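Local structure of enoyl-CoA hydratase (Mycobacterium smegmatis, 3PE8) at residues Gln146-Gly151 against Leu169-Val174; Glu121-Ala126 against Leu163-Ala168. The protein probably catalyses the reversible addition of water to the double bond of enoyl-CoA thioesters, as a zinc-binding member of the enoyl-CoA hydratase/isomerase family. One frame throughout, in Å; residues are numbered along the deposited sequence.

Contact 1 of 2, residues Gln146-Gly151 against Leu169-Val174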
loop_
_atom_site.group_PDB
_atom_site.type_symbol
_atom_site.label_atom_id
_atom_site.label_comp_id
_atom_site.label_asym_id
_atom_site.label_seq_id
_atom_site.Cartn_x
_atom_site.Cartn_y
_atom_site.Cartn_z
ATOM N N GLN A 146 -10.945 -10.581 6.689
ATOM C CA GLN A 146 -10.156 -9.990 7.769
ATOM C C GLN A 146 -10.444 -10.631 9.133
ATOM O O GLN A 146 -9.510 -10.821 9.947
ATOM C CB GLN A 146 -10.407 -8.484 7.827
ATOM C CG GLN A 146 -9.679 -7.751 8.863
ATOM C CD GLN A 146 -10.083 -6.304 8.975
ATOM O OE1 GLN A 146 -11.268 -5.975 8.925
ATOM N NE2 GLN A 146 -9.087 -5.414 9.111
ATOM N N LYS A 147 -11.714 -10.932 9.391
ATOM C CA LYS A 147 -12.158 -11.344 10.745
ATOM C C LYS A 147 -12.478 -12.825 10.910
ATOM O O LYS A 147 -12.503 -13.310 12.052
ATOM C CB LYS A 147 -13.291 -10.414 11.197
ATOM C CG LYS A 147 -12.829 -8.965 11.249
ATOM C CD LYS A 147 -13.828 -8.003 11.918
ATOM C CE LYS A 147 -13.316 -6.608 11.964
ATOM N NZ LYS A 147 -14.179 -5.704 12.819
ATOM N N VAL A 148 -12.729 -13.562 9.820
ATOM C CA VAL A 148 -12.994 -15.001 9.902
ATOM C C VAL A 148 -11.987 -15.848 9.125
ATOM O O VAL A 148 -12.026 -17.085 9.266
ATOM C CB VAL A 148 -14.456 -15.269 9.474
ATOM C CG1 VAL A 148 -14.601 -15.484 7.934
ATOM C CG2 VAL A 148 -15.168 -16.381 10.261
ATOM N N GLY A 149 -11.100 -15.212 8.353
ATOM C CA GLY A 149 -10.132 -15.886 7.501
ATOM C C GLY A 149 -10.564 -15.990 6.051
ATOM O O GLY A 149 -11.761 -15.982 5.739
ATOM N N VAL A 150 -9.577 -16.070 5.165
ATOM C CA VAL A 150 -9.809 -16.046 3.724
ATOM C C VAL A 150 -10.697 -17.211 3.251
ATOM O O VAL A 150 -11.752 -17.007 2.633
ATOM C CB VAL A 150 -8.506 -16.035 2.912
ATOM C CG1 VAL A 150 -8.824 -16.020 1.433
ATOM C CG2 VAL A 150 -7.650 -14.847 3.327
ATOM N N GLY A 151 -10.292 -18.426 3.557
ATOM C CA GLY A 151 -11.055 -19.577 3.097
ATOM C C GLY A 151 -12.458 -19.687 3.637
ATOM O O GLY A 151 -13.413 -20.037 2.924
ATOM N N LEU A 169 -16.359 -18.520 16.984
ATOM C CA LEU A 169 -15.347 -18.376 18.054
ATOM C C LEU A 169 -14.003 -18.999 17.603
ATOM O O LEU A 169 -12.931 -18.338 17.728
ATOM C CB LEU A 169 -15.853 -19.008 19.352
ATOM C CG LEU A 169 -14.906 -18.902 20.550
ATOM C CD1 LEU A 169 -14.662 -17.456 21.007
ATOM C CD2 LEU A 169 -15.506 -19.779 21.686
ATOM N N ARG A 170 -14.047 -20.209 17.054
ATOM C CA ARG A 170 -12.831 -20.915 16.572
ATOM C C ARG A 170 -12.117 -20.062 15.533
ATOM O O ARG A 170 -10.883 -19.934 15.537
ATOM C CB ARG A 170 -13.213 -22.258 15.978
ATOM C CG ARG A 170 -12.021 -23.037 15.421
ATOM C CD ARG A 170 -12.417 -24.412 14.956
ATOM N NE ARG A 170 -13.256 -24.355 13.765
ATOM C CZ ARG A 170 -14.113 -25.311 13.380
ATOM N NH1 ARG A 170 -14.288 -26.430 14.085
ATOM N NH2 ARG A 170 -14.828 -25.130 12.277
ATOM N N ALA A 171 -12.896 -19.456 14.642
ATOM C CA ALA A 171 -12.337 -18.677 13.541
ATOM C C ALA A 171 -11.841 -17.297 13.904
ATOM O O ALA A 171 -11.100 -16.697 13.112
ATOM C CB ALA A 171 -13.384 -18.535 12.397
ATOM N N GLY A 172 -12.264 -16.752 15.047
ATOM C CA GLY A 172 -11.877 -15.408 15.481
ATOM C C GLY A 172 -12.852 -14.289 15.182
ATOM O O GLY A 172 -12.554 -13.116 15.402
ATOM N N LEU A 173 -14.027 -14.651 14.683
ATOM C CA LEU A 173 -15.024 -13.653 14.376
ATOM C C LEU A 173 -15.634 -13.045 15.640
ATOM O O LEU A 173 -16.028 -11.890 15.618
ATOM C CB LEU A 173 -16.122 -14.237 13.465
ATOM C CG LEU A 173 -17.267 -13.346 13.063
ATOM C CD1 LEU A 173 -16.856 -12.079 12.294
ATOM C CD2 LEU A 173 -18.319 -14.145 12.225
ATOM N N VAL A 174 -15.750 -13.849 16.694
ATOM C CA VAL A 174 -16.250 -13.391 17.987
ATOM C C VAL A 174 -15.216 -13.717 19.049
ATOM O O VAL A 174 -14.370 -14.638 18.898
ATOM C CB VAL A 174 -17.629 -13.978 18.369
ATOM C CG1 VAL A 174 -18.649 -13.691 17.263
ATOM C CG2 VAL A 174 -17.536 -15.495 18.672
#
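Val-148 lays its CG2 methyl over Ala-171, 3.5 Å from Ala-171 CB. The same methyl lies 4.0 Å from Leu-173 CB, so one branch of the valine serves both partners. Leu-173 crosses the valine obliquely, and its CD1 reaches to 4.1 Å from Lys-147 CB. Of the Lys-147 side chain only CB takes part. The chain runs on extended, away from Leu-173, and NZ is hydrogen-bonded to the carbonyl of Leu-112.

The backbones also come close. Lys-147 O faces the turn after helix 165-171 and receives a bent, weak CA-H...O contact from Leu-173 CA at 3.4 Å. Leu-173 N is about as near to that oxygen, but the angle is too poor for a hydrogen bond. Gly-172, with positive phi, ends helix 165-171 in a Schellman motif, and Gly-172 N bonds back to Leu-169 O at 3.2 Å. Gly-149, also with positive phi, separates helix 140-148 from helix 150-159. The contact joins the C-terminal ends of helices 140-148 and 165-171.

Val-148 and Leu-173 both touch Leu-163 as well, which extends the apolar packing to strand 163-164. Val-150 and Arg-170 pack on Gln-146 and Leu-169 of a neighbouring subunit. Between the two segments the chemistry is methyl packing with one weak CA-H...O contact, which implies a join that rests on shape more than on directed polar bonds.

Contact 2 of 2, residues Glu121-Ala126 against Leu163-Ala168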
loop_
_atom_site.group_PDB
_atom_site.type_symbol
_atom_site.label_atom_id
_atom_site.label_comp_id
_atom_site.label_asym_id
_atom_site.label_seq_id
_atom_site.Cartn_x
_atom_site.Cartn_y
_atom_site.Cartn_z
ATOM N N GLU A 121 -24.965 -18.534 22.229
ATOM C CA GLU A 121 -24.907 -19.876 21.688
ATOM C C GLU A 121 -25.840 -19.987 20.457
ATOM O O GLU A 121 -25.605 -20.804 19.576
ATOM C CB GLU A 121 -25.322 -20.891 22.770
ATOM C CG GLU A 121 -26.784 -20.693 23.244
ATOM C CD GLU A 121 -27.106 -21.328 24.599
ATOM O OE1 GLU A 121 -26.408 -22.301 25.004
ATOM O OE2 GLU A 121 -28.053 -20.848 25.278
ATOM N N ASN A 122 -26.871 -19.147 20.435
ATOM C CA ASN A 122 -27.849 -19.046 19.323
ATOM C C ASN A 122 -27.452 -18.187 18.150
ATOM O O ASN A 122 -28.163 -18.120 17.130
ATOM C CB ASN A 122 -29.167 -18.512 19.898
ATOM C CG ASN A 122 -29.782 -19.490 20.859
ATOM O OD1 ASN A 122 -29.469 -20.693 20.817
ATOM N ND2 ASN A 122 -30.658 -19.002 21.738
ATOM N N ALA A 123 -26.338 -17.488 18.270
ATOM C CA ALA A 123 -25.906 -16.642 17.152
ATOM C C ALA A 123 -25.508 -17.511 15.985
ATOM O O ALA A 123 -24.987 -18.619 16.146
ATOM C CB ALA A 123 -24.758 -15.801 17.570
ATOM N N LYS A 124 -25.750 -17.005 14.802
ATOM C CA LYS A 124 -25.221 -17.634 13.573
ATOM C C LYS A 124 -25.022 -16.553 12.556
ATOM O O LYS A 124 -25.628 -15.488 12.655
ATOM C CB LYS A 124 -26.117 -18.736 13.028
ATOM C CG LYS A 124 -27.538 -18.411 12.917
ATOM C CD LYS A 124 -28.373 -19.683 12.692
ATOM C CE LYS A 124 -29.822 -19.317 12.469
ATOM N NZ LYS A 124 -30.672 -20.524 12.367
ATOM N N PHE A 125 -24.157 -16.804 11.581
ATOM C CA PHE A 125 -23.703 -15.744 10.681
ATOM C C PHE A 125 -23.776 -16.278 9.254
ATOM O O PHE A 125 -23.397 -17.413 8.995
ATOM C CB PHE A 125 -22.249 -15.380 11.005
ATOM C CG PHE A 125 -22.038 -14.920 12.410
ATOM C CD1 PHE A 125 -21.806 -15.824 13.452
ATOM C CD2 PHE A 125 -22.105 -13.566 12.694
ATOM C CE1 PHE A 125 -21.603 -15.334 14.748
ATOM C CE2 PHE A 125 -21.926 -13.111 13.981
ATOM C CZ PHE A 125 -21.706 -13.985 14.984
ATOM N N ALA A 126 -24.284 -15.467 8.347
ATOM C CA ALA A 126 -24.361 -15.875 6.928
ATOM C C ALA A 126 -24.289 -14.715 5.985
ATOM O O ALA A 126 -24.689 -13.600 6.323
ATOM C CB ALA A 126 -25.662 -16.724 6.665
ATOM N N LEU A 163 -22.732 -20.043 9.570
ATOM C CA LEU A 163 -21.602 -20.293 10.462
ATOM C C LEU A 163 -22.146 -20.248 11.890
ATOM O O LEU A 163 -22.739 -19.243 12.298
ATOM C CB LEU A 163 -20.533 -19.232 10.280
ATOM C CG LEU A 163 -19.249 -19.421 11.066
ATOM C CD1 LEU A 163 -18.406 -20.579 10.516
ATOM C CD2 LEU A 163 -18.459 -18.097 11.158
ATOM N N SER A 164 -21.928 -21.311 12.649
ATOM C CA SER A 164 -22.360 -21.387 14.024
ATOM C C SER A 164 -21.577 -20.489 14.936
ATOM O O SER A 164 -20.467 -20.043 14.614
ATOM C CB SER A 164 -22.230 -22.835 14.521
ATOM O OG SER A 164 -20.857 -23.215 14.720
ATOM N N ALA A 165 -22.128 -20.257 16.121
ATOM C CA ALA A 165 -21.427 -19.452 17.127
ATOM C C ALA A 165 -20.095 -20.084 17.526
ATOM O O ALA A 165 -19.101 -19.351 17.664
ATOM C CB ALA A 165 -22.315 -19.213 18.380
ATOM N N GLN A 166 -20.069 -21.405 17.715
ATOM C CA GLN A 166 -18.829 -22.065 18.117
ATOM C C GLN A 166 -17.785 -21.976 17.024
ATOM O O GLN A 166 -16.597 -21.776 17.311
ATOM C CB GLN A 166 -19.078 -23.504 18.556
ATOM C CG GLN A 166 -19.714 -23.529 19.945
ATOM C CD GLN A 166 -18.792 -22.975 21.109
ATOM O OE1 GLN A 166 -17.544 -23.114 21.101
ATOM N NE2 GLN A 166 -19.422 -22.376 22.120
ATOM N N ASP A 167 -18.213 -22.138 15.780
ATOM C CA ASP A 167 -17.265 -22.017 14.665
ATOM C C ASP A 167 -16.799 -20.583 14.501
ATOM O O ASP A 167 -15.609 -20.356 14.163
ATOM C CB ASP A 167 -17.840 -22.607 13.358
ATOM C CG ASP A 167 -17.866 -24.168 13.354
ATOM O OD1 ASP A 167 -17.305 -24.809 14.290
ATOM O OD2 ASP A 167 -18.460 -24.753 12.410
ATOM N N ALA A 168 -17.668 -19.606 14.786
ATOM C CA ALA A 168 -17.298 -18.186 14.761
ATOM C C ALA A 168 -16.223 -17.891 15.810
ATOM O O ALA A 168 -15.259 -17.161 15.539
ATOM C CB ALA A 168 -18.544 -17.262 14.989
HETATM O O HOH W 1 -24.921 -21.230 16.793
#
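Phe-125 and Leu-163 form an antiparallel hydrogen-bonded pair through both of their backbone polar groups. Phe-125 N donates to Leu-163 O at 2.9 Å, with an N-H...O angle of 145°. The return bond, Leu-163 N to Phe-125 O, is 2.8 Å and nearly straight at 171°. Each donor lies in the plane of the carbonyl it meets. Leu-163 O has a further neighbour, a CA-H...O contact from Lys-124 CA at 3.2 Å.

A water takes over where the strands part. It donates to Glu-121 O and Ala-123 O and accepts from Ala-165 N at 3.0 Å. One water thus links two carbonyls of one segment to the first turn of helix 165-171. That helix is N-capped by Ser-164, whose OG accepts from Asp-167 N at 3.0 Å. Ser-164 O then takes the N-H of Ala-168. In the conformer given, Glu-121 OE2 accepts from His-180 N.

Side chains add packing beside the pairing. The ring of Phe-125 reaches the helix with CE1, 3.6 Å from Ala-168 CB, while Leu-163 O lies at the ring edge. Ala-165 CB lies against a carbonyl, 3.5 Å from Ala-123 O. Ile-99 and Met-156 also pack on Phe-125. On the other side of strand 124-126, the backbone of Ala-103 is hydrogen-bonded to that of Lys-124 and Ala-126. The result is an antiparallel pair at the edge of the small three-stranded sheet of this crotonase-like fold, where the short, weakly bonded strand 163-164 leads into N-capped helix 165-171.

From the N terminus, the chain first passes 121-126, which includes strand 124-126. It then runs through helix 140-148, and 146-151 turns it into helix 150-159. Strand 163-164 comes back to 121-126, and contact 2 closes its loop there. Helix 165-171 follows directly, and 169-174 closes the shorter loop of contact 1 on 146-151. The segments alternate, so the two loops cross. Helix 165-171 serves both contacts, whose centres lie about 11 Å apart. Leu-173 joins them: its N probably bonds Ala-168 O, and its CD2 packs on Phe-125 CG. Together they tie the small sheet to the junction of helices 140-148 and 150-159.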